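Local coordinates for protein putative thioesterase (Escherichia coli, PDB 5UGZ) that is a type II thioesterase of the colibactin NRPS/PKS pathway that hydrolyses thioesters and so releases intermediates from the biosynthetic assembly line, at residues 39-44 / 240-245; 96-101 / 233-238; 23-28 / 51-56; 119-124 / 195-200. All blocks are in the same frame, centred on the assembly; numbering follows the deposited sequence.

Contact 1 of 4, residues 39-44 / 240-245; sequences YYKWRS and KHFEQV
Lys41 lays its aliphatic chain over one face of the Phe242 ring, with CD almost exactly above the middle: 3.8 Å from the ring centroid and 1° off the normal, a CH-pi contact. The chain gets there because CG sits between the backbone N and the carbonyl carbon (chi1 60°), stays extended through CD and CE, and bends only at chi4. CE therefore also touches the ring, 3.7 Å from Phe242 CG. The bend lifts NZ away from the ring, where any cation-pi attraction is long and weak; the ammonium is held by the carbonyl of Met38 and a salt bridge to Asp239. Phe242 takes the same kind of first torsion (chi1 85°), and its CE1 comes 3.4 Å from Lys41 O, the carbonyl that accepts hydrogen bonds from Ser44 N and Ser44 OG. In this alpha/beta-hydrolase fold the contact joins the 3-10 turn between strands 24-29 and 50-54 to the first turn of helix 242-259, the C-terminal helix that packs on the sheet. Deeper in, Trp42 and Phe242 slide past each other: the five-membered ring of Trp42 lies near parallel to the Phe242 ring with little overlap, and CD1 of each meet at 3.8 Å. With an alanine at Phe242, the Lys41 methylenes would probably lose the ring face they lie on, and a gap would open beside the Trp42 indole. One turn further along, Val245 CG1 reaches the far end of the indole, 3.9 Å from Trp42 CH2, while Tyr39 CD1 covers the centre of one indole face.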
# COMPACT_ATOMS: atom_id res chain seq x y z
N TYR A 39 -1.86 9.38 -5.41
CA TYR A 39 -1.04 8.92 -6.52
C TYR A 39 -1.27 9.70 -7.80
O TYR A 39 -0.57 9.45 -8.78
CB TYR A 39 -1.30 7.43 -6.81
CG TYR A 39 -0.94 6.49 -5.68
CD1 TYR A 39 0.38 6.24 -5.38
CD2 TYR A 39 -1.93 5.86 -4.94
CE1 TYR A 39 0.73 5.38 -4.35
CE2 TYR A 39 -1.59 5.00 -3.91
CZ TYR A 39 -0.25 4.75 -3.63
OH TYR A 39 0.11 3.89 -2.62
N TYR A 40 -2.22 10.65 -7.82
CA TYR A 40 -2.46 11.41 -9.05
C TYR A 40 -1.19 12.13 -9.51
O TYR A 40 -0.92 12.21 -10.71
CB TYR A 40 -3.58 12.44 -8.86
CG TYR A 40 -5.00 11.90 -8.65
CD1 TYR A 40 -5.34 10.60 -8.93
CD2 TYR A 40 -5.99 12.75 -8.19
CE1 TYR A 40 -6.65 10.14 -8.74
CE2 TYR A 40 -7.28 12.32 -7.99
CZ TYR A 40 -7.62 11.03 -8.27
OH TYR A 40 -8.95 10.65 -8.03
N LYS A 41 -0.41 12.66 -8.55
CA LYS A 41 0.81 13.41 -8.84
C LYS A 41 1.91 12.54 -9.44
O LYS A 41 2.88 13.08 -10.00
CB LYS A 41 1.31 14.10 -7.57
CG LYS A 41 1.67 13.12 -6.45
CD LYS A 41 2.13 13.84 -5.21
CE LYS A 41 2.37 12.90 -4.05
NZ LYS A 41 1.10 12.38 -3.46
N TRP A 42 1.79 11.21 -9.31
CA TRP A 42 2.79 10.31 -9.86
C TRP A 42 2.85 10.39 -11.38
O TRP A 42 3.87 9.99 -11.97
CB TRP A 42 2.50 8.87 -9.44
CG TRP A 42 2.84 8.58 -8.02
CD1 TRP A 42 2.75 9.43 -6.96
CD2 TRP A 42 3.34 7.34 -7.51
NE1 TRP A 42 3.16 8.79 -5.82
CE2 TRP A 42 3.53 7.51 -6.13
CE3 TRP A 42 3.66 6.11 -8.09
CZ2 TRP A 42 4.03 6.49 -5.33
CZ3 TRP A 42 4.14 5.11 -7.30
CH2 TRP A 42 4.33 5.31 -5.93
N ARG A 43 1.79 10.85 -12.03
CA ARG A 43 1.78 10.91 -13.49
C ARG A 43 2.73 11.97 -14.04
O ARG A 43 2.93 12.03 -15.26
CB ARG A 43 0.37 11.16 -13.99
CG ARG A 43 -0.16 10.01 -14.82
CD ARG A 43 -1.61 10.26 -15.18
NE ARG A 43 -1.73 11.42 -16.06
CZ ARG A 43 -2.66 12.36 -15.95
NH1 ARG A 43 -3.57 12.30 -14.98
NH2 ARG A 43 -2.67 13.36 -16.81
N SER A 44 3.36 12.78 -13.18
CA SER A 44 4.32 13.76 -13.66
C SER A 44 5.76 13.26 -13.66
O SER A 44 6.64 13.96 -14.17
CB SER A 44 4.22 15.05 -12.83
OG SER A 44 4.89 14.92 -11.59
N LYS A 240 6.32 12.96 0.57
CA LYS A 240 7.30 14.04 0.58
C LYS A 240 8.39 13.80 -0.45
O LYS A 240 8.87 14.75 -1.08
CB LYS A 240 7.90 14.20 1.97
CG LYS A 240 8.79 15.44 2.09
CD LYS A 240 9.40 15.59 3.47
CE LYS A 240 10.08 16.93 3.61
NZ LYS A 240 11.00 16.97 4.78
N HIS A 241 8.80 12.56 -0.64
CA HIS A 241 9.84 12.20 -1.60
C HIS A 241 9.27 11.33 -2.71
O HIS A 241 9.93 10.43 -3.23
CB HIS A 241 11.01 11.52 -0.91
CG HIS A 241 11.55 12.31 0.25
ND1 HIS A 241 11.95 13.63 0.13
CD2 HIS A 241 11.77 11.97 1.54
CE1 HIS A 241 12.38 14.06 1.30
NE2 HIS A 241 12.28 13.07 2.17
N PHE A 242 8.02 11.60 -3.10
CA PHE A 242 7.37 10.76 -4.10
C PHE A 242 8.16 10.73 -5.40
O PHE A 242 8.06 9.75 -6.14
CB PHE A 242 5.94 11.24 -4.34
CG PHE A 242 5.82 12.35 -5.33
CD1 PHE A 242 5.40 12.09 -6.63
CD2 PHE A 242 6.13 13.65 -4.98
CE1 PHE A 242 5.29 13.10 -7.54
CE2 PHE A 242 6.01 14.68 -5.89
CZ PHE A 242 5.59 14.41 -7.17
N GLU A 243 8.92 11.77 -5.71
CA GLU A 243 9.61 11.78 -6.99
C GLU A 243 10.75 10.77 -7.01
O GLU A 243 11.03 10.17 -8.05
CB GLU A 243 10.15 13.17 -7.34
CG GLU A 243 9.30 14.34 -6.85
CD GLU A 243 9.49 14.67 -5.36
OE1 GLU A 243 8.69 15.46 -4.80
OE2 GLU A 243 10.45 14.16 -4.73
N GLN A 244 11.40 10.57 -5.86
CA GLN A 244 12.44 9.55 -5.72
C GLN A 244 11.83 8.15 -5.73
O GLN A 244 12.36 7.24 -6.38
CB GLN A 244 13.22 9.75 -4.42
CG GLN A 244 14.22 10.89 -4.43
CD GLN A 244 14.44 11.47 -3.04
OE1 GLN A 244 13.65 12.28 -2.55
NE2 GLN A 244 15.54 11.06 -2.40
N VAL A 245 10.74 7.96 -4.98
CA VAL A 245 10.02 6.69 -5.03
C VAL A 245 9.68 6.34 -6.48
O VAL A 245 9.88 5.20 -6.92
CB VAL A 245 8.76 6.75 -4.15
CG1 VAL A 245 7.88 5.53 -4.39
CG2 VAL A 245 9.15 6.82 -2.69

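Contact 2 of 4, residues 96-101 / 233-238; sequences GHSLGG and ADHFFV
His97 and His235 both place CG anti to the backbone N (chi1 -171° and -172°), and this brings His97 NE2 over one face of the His235 imidazole, 3.5 Å from CE1 of that ring. The place is the nucleophile elbow of an alpha/beta-hydrolase: strand 91-97 turns sharply into helix 99-113 through Ser98, whose backbone is strained, with a positive phi (57°), in a GHSLG sequence. Ser98 and His235, with Asp206 bonded to His235 ND1, are arranged as the catalytic triad of this family, so they are probably the nucleophile and the general base. The His97 ring is gripped from several directions. Val238 CG1 stands over the centre of one face, a CH-pi contact at 3.8 Å from the centroid, while an edge of the imidazole points toward the face of Phe237 in an offset edge-to-face pair. His97 NE2 lies 2.9 Å from His235 O, which sits near the imidazole plane; His97 ND1 is hydrogen-bonded to Ser125 OG. A leucine at His97 would probably leave Ser125 OG without its imidazole partner and put a carbon group beside His235 O, where NE2 now lies. Ser98 OG meets His235 at the ring edge, in its plane, lying 3.1 Å from CE1 and 3.3 Å from NE2 of His235.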
# COMPACT_ATOMS: atom_id res chain seq x y z
N GLY A 96 1.85 -0.48 -2.98
CA GLY A 96 0.98 -0.11 -1.87
C GLY A 96 1.83 0.41 -0.73
O GLY A 96 2.96 -0.04 -0.54
N HIS A 97 1.29 1.38 0.01
CA HIS A 97 1.96 1.94 1.18
C HIS A 97 1.20 1.52 2.43
O HIS A 97 -0.03 1.66 2.50
CB HIS A 97 2.07 3.47 1.12
CG HIS A 97 2.93 4.07 2.20
ND1 HIS A 97 4.30 4.16 2.10
CD2 HIS A 97 2.61 4.59 3.41
CE1 HIS A 97 4.79 4.72 3.20
NE2 HIS A 97 3.78 4.98 4.01
N SER A 98 1.93 0.99 3.41
CA SER A 98 1.40 0.61 4.73
C SER A 98 0.25 -0.39 4.57
O SER A 98 0.50 -1.50 4.06
CB SER A 98 1.06 1.88 5.49
OG SER A 98 1.35 1.67 6.86
N LEU A 99 -0.97 -0.07 5.00
CA LEU A 99 -2.11 -0.96 4.80
C LEU A 99 -2.26 -1.32 3.33
O LEU A 99 -2.61 -2.46 2.99
CB LEU A 99 -3.39 -0.30 5.31
CG LEU A 99 -4.70 -0.99 4.99
CD1 LEU A 99 -4.79 -2.35 5.70
CD2 LEU A 99 -5.86 -0.08 5.36
N GLY A 100 -2.00 -0.36 2.44
CA GLY A 100 -2.03 -0.63 1.03
C GLY A 100 -1.02 -1.66 0.61
O GLY A 100 -1.19 -2.30 -0.44
N GLY A 101 0.04 -1.85 1.39
CA GLY A 101 1.05 -2.85 1.10
C GLY A 101 0.59 -4.24 1.49
O GLY A 101 0.83 -5.20 0.75
N ALA A 233 13.57 10.39 7.00
CA ALA A 233 12.25 10.29 6.40
C ALA A 233 11.35 9.53 7.35
O ALA A 233 11.75 8.50 7.88
CB ALA A 233 12.32 9.59 5.04
N ASP A 234 10.15 10.05 7.56
CA ASP A 234 9.18 9.42 8.44
C ASP A 234 8.27 8.48 7.66
O ASP A 234 8.62 8.00 6.58
CB ASP A 234 8.36 10.49 9.16
CG ASP A 234 7.61 11.39 8.19
OD1 ASP A 234 7.88 11.35 6.96
OD2 ASP A 234 6.74 12.15 8.66
N HIS A 235 7.08 8.21 8.20
CA HIS A 235 6.16 7.31 7.53
C HIS A 235 5.71 7.85 6.19
O HIS A 235 5.42 7.08 5.27
CB HIS A 235 4.95 7.06 8.43
CG HIS A 235 4.02 6.00 7.93
ND1 HIS A 235 4.40 4.68 7.78
CD2 HIS A 235 2.71 6.05 7.57
CE1 HIS A 235 3.38 3.97 7.34
NE2 HIS A 235 2.34 4.78 7.21
N PHE A 236 5.61 9.17 6.06
CA PHE A 236 5.02 9.77 4.87
C PHE A 236 6.07 10.28 3.91
O PHE A 236 5.81 11.22 3.15
CB PHE A 236 4.04 10.87 5.28
CG PHE A 236 2.78 10.33 5.90
CD1 PHE A 236 1.63 10.18 5.15
CD2 PHE A 236 2.77 9.93 7.22
CE1 PHE A 236 0.50 9.68 5.70
CE2 PHE A 236 1.63 9.41 7.79
CZ PHE A 236 0.50 9.28 7.02
N PHE A 237 7.25 9.65 3.92
CA PHE A 237 8.22 9.84 2.84
C PHE A 237 7.59 9.54 1.49
O PHE A 237 8.01 10.11 0.48
CB PHE A 237 9.44 8.94 3.07
CG PHE A 237 9.16 7.49 2.83
CD1 PHE A 237 9.10 6.98 1.54
CD2 PHE A 237 8.96 6.63 3.89
CE1 PHE A 237 8.83 5.65 1.31
CE2 PHE A 237 8.69 5.30 3.67
CZ PHE A 237 8.63 4.81 2.38
N VAL A 238 6.59 8.65 1.44
CA VAL A 238 5.96 8.29 0.16
C VAL A 238 5.35 9.51 -0.53
O VAL A 238 5.25 9.56 -1.76
CB VAL A 238 4.91 7.17 0.36
CG1 VAL A 238 3.66 7.72 1.05
CG2 VAL A 238 4.55 6.50 -0.98

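Contact 3 of 4, residues 23-28 / 51-56; sequences NISLYC and TLRPLE
Tyr27 and Arg53 lie side by side and point the same way from neighbouring strands, the phenol and guanidinium planes only 23° apart. The touching is done by the root of the arginine: Arg53 CB is 3.5 Å from Tyr27 CD2. With CG beside the backbone N (chi1 -66°) and the chain bent at chi2, it leans back toward Ser25, so that Arg53 NH2 and Ser25 OG share a water. One face of the guanidinium rests against Thr51 CG2. Leu55 CD2 meets the same phenol atom from the ring edge, 3.8 Å from Tyr27 CD2. Strands 24-29 and 50-54 run parallel, the latter being an outermost strand of the alpha/beta-hydrolase sheet; Leu55 goes on to touch Leu79 of helix 72-83. The backbones are zipped in register from Thr51 N to Ile24 O through to Leu55 N, which meets Cys28 O at 2.9 Å, with a weak hydrogen bond from Cys28 N to Arg53 O. Cys28 SG and Leu52 CD1 meet at 4.0 Å on the opposite sheet face from Tyr27. At the exposed start, the side chains of Asn23 and Thr51 cross at about a right angle; Asn23 ND2 gives a hydrogen bond to Thr51 OG1 (3.0 Å), the oxygen lying slightly out of the amide plane.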
# COMPACT_ATOMS: atom_id res chain seq x y z
N ASN A 23 3.22 -1.69 -23.11
CA ASN A 23 2.71 -0.89 -22.00
C ASN A 23 2.64 -1.74 -20.73
O ASN A 23 2.50 -2.97 -20.79
CB ASN A 23 1.34 -0.30 -22.34
CG ASN A 23 0.79 0.60 -21.23
OD1 ASN A 23 -0.18 0.24 -20.57
ND2 ASN A 23 1.37 1.78 -21.06
N ILE A 24 2.75 -1.09 -19.58
CA ILE A 24 2.61 -1.74 -18.28
C ILE A 24 1.74 -0.87 -17.39
O ILE A 24 1.97 0.34 -17.27
CB ILE A 24 3.95 -2.00 -17.59
CG1 ILE A 24 3.70 -2.45 -16.15
CG2 ILE A 24 4.79 -0.76 -17.60
CD1 ILE A 24 4.83 -3.23 -15.56
N SER A 25 0.77 -1.48 -16.73
CA SER A 25 -0.10 -0.77 -15.81
C SER A 25 0.38 -0.97 -14.39
O SER A 25 0.66 -2.11 -13.97
CB SER A 25 -1.54 -1.23 -15.98
OG SER A 25 -1.93 -1.02 -17.32
N LEU A 26 0.50 0.12 -13.66
CA LEU A 26 0.92 0.15 -12.26
C LEU A 26 -0.30 0.48 -11.40
O LEU A 26 -0.76 1.62 -11.40
CB LEU A 26 2.02 1.18 -12.07
CG LEU A 26 2.45 1.46 -10.64
CD1 LEU A 26 3.26 0.30 -10.08
CD2 LEU A 26 3.23 2.78 -10.59
N TYR A 27 -0.81 -0.52 -10.69
CA TYR A 27 -1.91 -0.37 -9.75
C TYR A 27 -1.34 0.07 -8.40
O TYR A 27 -0.44 -0.58 -7.86
CB TYR A 27 -2.68 -1.69 -9.61
CG TYR A 27 -3.31 -2.11 -10.95
CD1 TYR A 27 -2.61 -2.91 -11.86
CD2 TYR A 27 -4.55 -1.64 -11.32
CE1 TYR A 27 -3.17 -3.25 -13.08
CE2 TYR A 27 -5.11 -1.97 -12.54
CZ TYR A 27 -4.42 -2.76 -13.41
OH TYR A 27 -5.01 -3.07 -14.62
N CYS A 28 -1.87 1.17 -7.87
CA CYS A 28 -1.38 1.72 -6.61
C CYS A 28 -2.49 1.72 -5.57
O CYS A 28 -3.62 2.14 -5.85
CB CYS A 28 -0.84 3.13 -6.80
SG CYS A 28 0.58 3.17 -7.92
N THR A 51 1.20 3.16 -17.41
CA THR A 51 -0.13 3.70 -17.23
C THR A 51 -0.51 3.62 -15.76
O THR A 51 -0.58 2.52 -15.19
CB THR A 51 -1.15 2.95 -18.08
OG1 THR A 51 -0.79 3.06 -19.46
CG2 THR A 51 -2.54 3.52 -17.88
N LEU A 52 -0.74 4.78 -15.15
CA LEU A 52 -1.09 4.84 -13.74
C LEU A 52 -2.53 4.39 -13.51
O LEU A 52 -3.45 4.89 -14.17
CB LEU A 52 -0.90 6.26 -13.23
CG LEU A 52 -1.30 6.51 -11.79
CD1 LEU A 52 -0.59 5.50 -10.94
CD2 LEU A 52 -0.93 7.92 -11.39
N ARG A 53 -2.72 3.46 -12.58
CA ARG A 53 -4.03 2.88 -12.28
C ARG A 53 -4.27 2.88 -10.77
O ARG A 53 -4.25 1.83 -10.12
CB ARG A 53 -4.13 1.46 -12.82
CG ARG A 53 -4.09 1.38 -14.30
CD ARG A 53 -5.33 2.03 -14.85
NE ARG A 53 -5.50 1.73 -16.25
CZ ARG A 53 -6.33 2.38 -17.05
NH1 ARG A 53 -7.06 3.38 -16.58
NH2 ARG A 53 -6.43 2.04 -18.32
N PRO A 54 -4.53 4.06 -10.19
CA PRO A 54 -4.83 4.11 -8.76
C PRO A 54 -6.10 3.35 -8.46
O PRO A 54 -7.10 3.46 -9.17
CB PRO A 54 -5.00 5.62 -8.49
CG PRO A 54 -4.31 6.31 -9.66
CD PRO A 54 -4.51 5.39 -10.83
N LEU A 55 -6.06 2.55 -7.40
CA LEU A 55 -7.22 1.74 -7.01
C LEU A 55 -7.85 2.39 -5.79
O LEU A 55 -7.18 2.58 -4.77
CB LEU A 55 -6.82 0.29 -6.71
CG LEU A 55 -6.39 -0.54 -7.93
CD1 LEU A 55 -6.20 -2.00 -7.56
CD2 LEU A 55 -7.34 -0.42 -9.11
N GLU A 56 -9.13 2.75 -5.91
CA GLU A 56 -9.83 3.46 -4.86
C GLU A 56 -10.52 2.48 -3.92
O GLU A 56 -11.50 1.84 -4.33
CB GLU A 56 -10.86 4.42 -5.44
CG GLU A 56 -11.47 5.38 -4.42
CD GLU A 56 -10.56 6.56 -4.11
OE1 GLU A 56 -10.59 7.56 -4.86
OE2 GLU A 56 -9.83 6.49 -3.10
O HOH W 1 -4.19 -0.01 -19.49
O HOH W 2 -5.10 3.91 -5.04

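Contact 4 of 4, residues 119-124 / 195-200; sequences PCALFF and TCPIVL
Three backbone hydrogen bonds tie the two strands: Leu122 N to Pro197 O at 3.1 Å, then Val199 N to Leu122 O and Phe124 N to Val199 O, both 2.9 Å. Leu122 thus uses both its N-H and its carbonyl, the latter also receiving a CA-H...O contact from Ile198 CA. Next to the bonds, Phe123 and Val199 stand side by side on one sheet face, Phe123 CD1 3.5 Å from Val199 CB, under helix 242-259, where both touch Thr252. These are neighbouring inner strands, 121-125 and 198-203, of the all-parallel sheet of an alpha/beta-hydrolase, the segments 121-124 and 198-200 crossing at -21° and the bridges pairing Leu122 with Ile198, Phe123 with Val199 and Phe124 with Leu200. The other face carries Phe124, whose ring crosses Ile198 obliquely and takes the methyls at its edge: Ile198 CG2 is 3.6 Å from Phe124 CD2. Leu200 CD2 closes on Phe124 CB at 3.8 Å, and Trp217 stacks on the Phe124 ring. At the entry to the strands, Cys196 SG is placed between the backbone N and the carbonyl carbon (chi1 62°), which directs it to Leu122 CD1, 3.8 Å away. Pro197 CD lies 3.1 Å from Cys120 O, with Cys196 CB close by.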
# COMPACT_ATOMS: atom_id res chain seq x y z
N PRO A 119 2.51 -10.61 -11.69
CA PRO A 119 3.00 -9.25 -11.96
C PRO A 119 4.47 -9.24 -12.37
O PRO A 119 5.20 -10.20 -12.14
CB PRO A 119 2.80 -8.52 -10.62
CG PRO A 119 2.69 -9.64 -9.61
CD PRO A 119 1.99 -10.73 -10.32
N CYS A 120 4.88 -8.12 -12.98
CA CYS A 120 6.29 -7.84 -13.27
C CYS A 120 7.11 -7.73 -11.99
O CYS A 120 8.22 -8.27 -11.89
CB CYS A 120 6.44 -6.50 -14.00
SG CYS A 120 5.79 -6.34 -15.60
N ALA A 121 6.61 -6.94 -11.04
CA ALA A 121 7.28 -6.54 -9.82
C ALA A 121 6.23 -6.05 -8.85
O ALA A 121 5.12 -5.69 -9.25
CB ALA A 121 8.32 -5.44 -10.06
N LEU A 122 6.61 -6.02 -7.58
CA LEU A 122 5.74 -5.61 -6.49
C LEU A 122 6.54 -4.69 -5.60
O LEU A 122 7.72 -4.94 -5.34
CB LEU A 122 5.24 -6.81 -5.65
CG LEU A 122 4.26 -7.79 -6.31
CD1 LEU A 122 4.19 -9.06 -5.50
CD2 LEU A 122 2.87 -7.19 -6.45
N PHE A 123 5.89 -3.62 -5.13
CA PHE A 123 6.50 -2.61 -4.28
C PHE A 123 5.70 -2.54 -2.99
O PHE A 123 4.50 -2.29 -3.02
CB PHE A 123 6.52 -1.24 -4.97
CG PHE A 123 7.16 -1.26 -6.33
CD1 PHE A 123 8.52 -1.03 -6.47
CD2 PHE A 123 6.40 -1.52 -7.46
CE1 PHE A 123 9.12 -1.05 -7.72
CE2 PHE A 123 6.99 -1.56 -8.72
CZ PHE A 123 8.36 -1.32 -8.84
N PHE A 124 6.36 -2.78 -1.86
CA PHE A 124 5.73 -2.67 -0.55
C PHE A 124 6.43 -1.54 0.18
O PHE A 124 7.59 -1.69 0.60
CB PHE A 124 5.79 -3.97 0.24
CG PHE A 124 5.19 -5.15 -0.49
CD1 PHE A 124 3.82 -5.21 -0.72
CD2 PHE A 124 5.99 -6.18 -0.97
CE1 PHE A 124 3.27 -6.29 -1.40
CE2 PHE A 124 5.43 -7.24 -1.65
CZ PHE A 124 4.07 -7.29 -1.87
N THR A 195 7.04 -15.14 -7.97
CA THR A 195 8.22 -15.28 -8.81
C THR A 195 8.60 -13.97 -9.49
O THR A 195 9.08 -13.96 -10.62
CB THR A 195 8.01 -16.36 -9.87
OG1 THR A 195 7.02 -15.91 -10.80
CG2 THR A 195 7.55 -17.63 -9.26
N CYS A 196 8.36 -12.85 -8.82
CA CYS A 196 8.76 -11.55 -9.33
C CYS A 196 9.59 -10.84 -8.28
O CYS A 196 9.59 -11.24 -7.11
CB CYS A 196 7.54 -10.70 -9.70
SG CYS A 196 6.47 -10.34 -8.31
N PRO A 197 10.34 -9.81 -8.66
CA PRO A 197 11.12 -9.07 -7.67
C PRO A 197 10.22 -8.27 -6.74
O PRO A 197 9.17 -7.77 -7.13
CB PRO A 197 12.01 -8.15 -8.52
CG PRO A 197 11.85 -8.62 -9.92
CD PRO A 197 10.54 -9.29 -10.02
N ILE A 198 10.64 -8.17 -5.48
CA ILE A 198 9.98 -7.34 -4.48
C ILE A 198 10.90 -6.17 -4.16
O ILE A 198 12.09 -6.37 -3.89
CB ILE A 198 9.67 -8.14 -3.20
CG1 ILE A 198 8.58 -9.19 -3.44
CG2 ILE A 198 9.31 -7.21 -2.06
CD1 ILE A 198 8.08 -9.85 -2.15
N VAL A 199 10.36 -4.96 -4.18
CA VAL A 199 11.09 -3.78 -3.75
C VAL A 199 10.42 -3.22 -2.51
O VAL A 199 9.19 -3.07 -2.48
CB VAL A 199 11.16 -2.71 -4.87
CG1 VAL A 199 11.98 -1.50 -4.41
CG2 VAL A 199 11.74 -3.32 -6.14
N LEU A 200 11.21 -2.93 -1.49
CA LEU A 200 10.73 -2.42 -0.21
C LEU A 200 11.22 -0.99 -0.02
O LEU A 200 12.40 -0.70 -0.26
CB LEU A 200 11.20 -3.31 0.94
CG LEU A 200 10.90 -4.81 0.85
CD1 LEU A 200 11.56 -5.53 2.02
CD2 LEU A 200 9.40 -5.08 0.83

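Contacts 2 and 4 are buried, while contacts 1 and 3 are only partly so. Contacts 3 and 4 are both parallel strand pairs, but 51-56 belongs to an edge strand, which adds polar and water-linked side chains to its apolar ones, whereas contact 4 is lined with apolar ones. Contact 2 sits at the end of strand 91-97, which lies between their strands 24-29 and 121-125; Gly96 N probably bonds to Phe123 O of contact 4. Contacts 2 and 1 use the successive helices 237-240 and 242-259, in that order, yet contact 1 is packing without cross-segment hydrogen bonds and contact 2 gathers imidazoles round the probable active site. Contacts 1 and 3 meet where Leu52 reaches Tyr39.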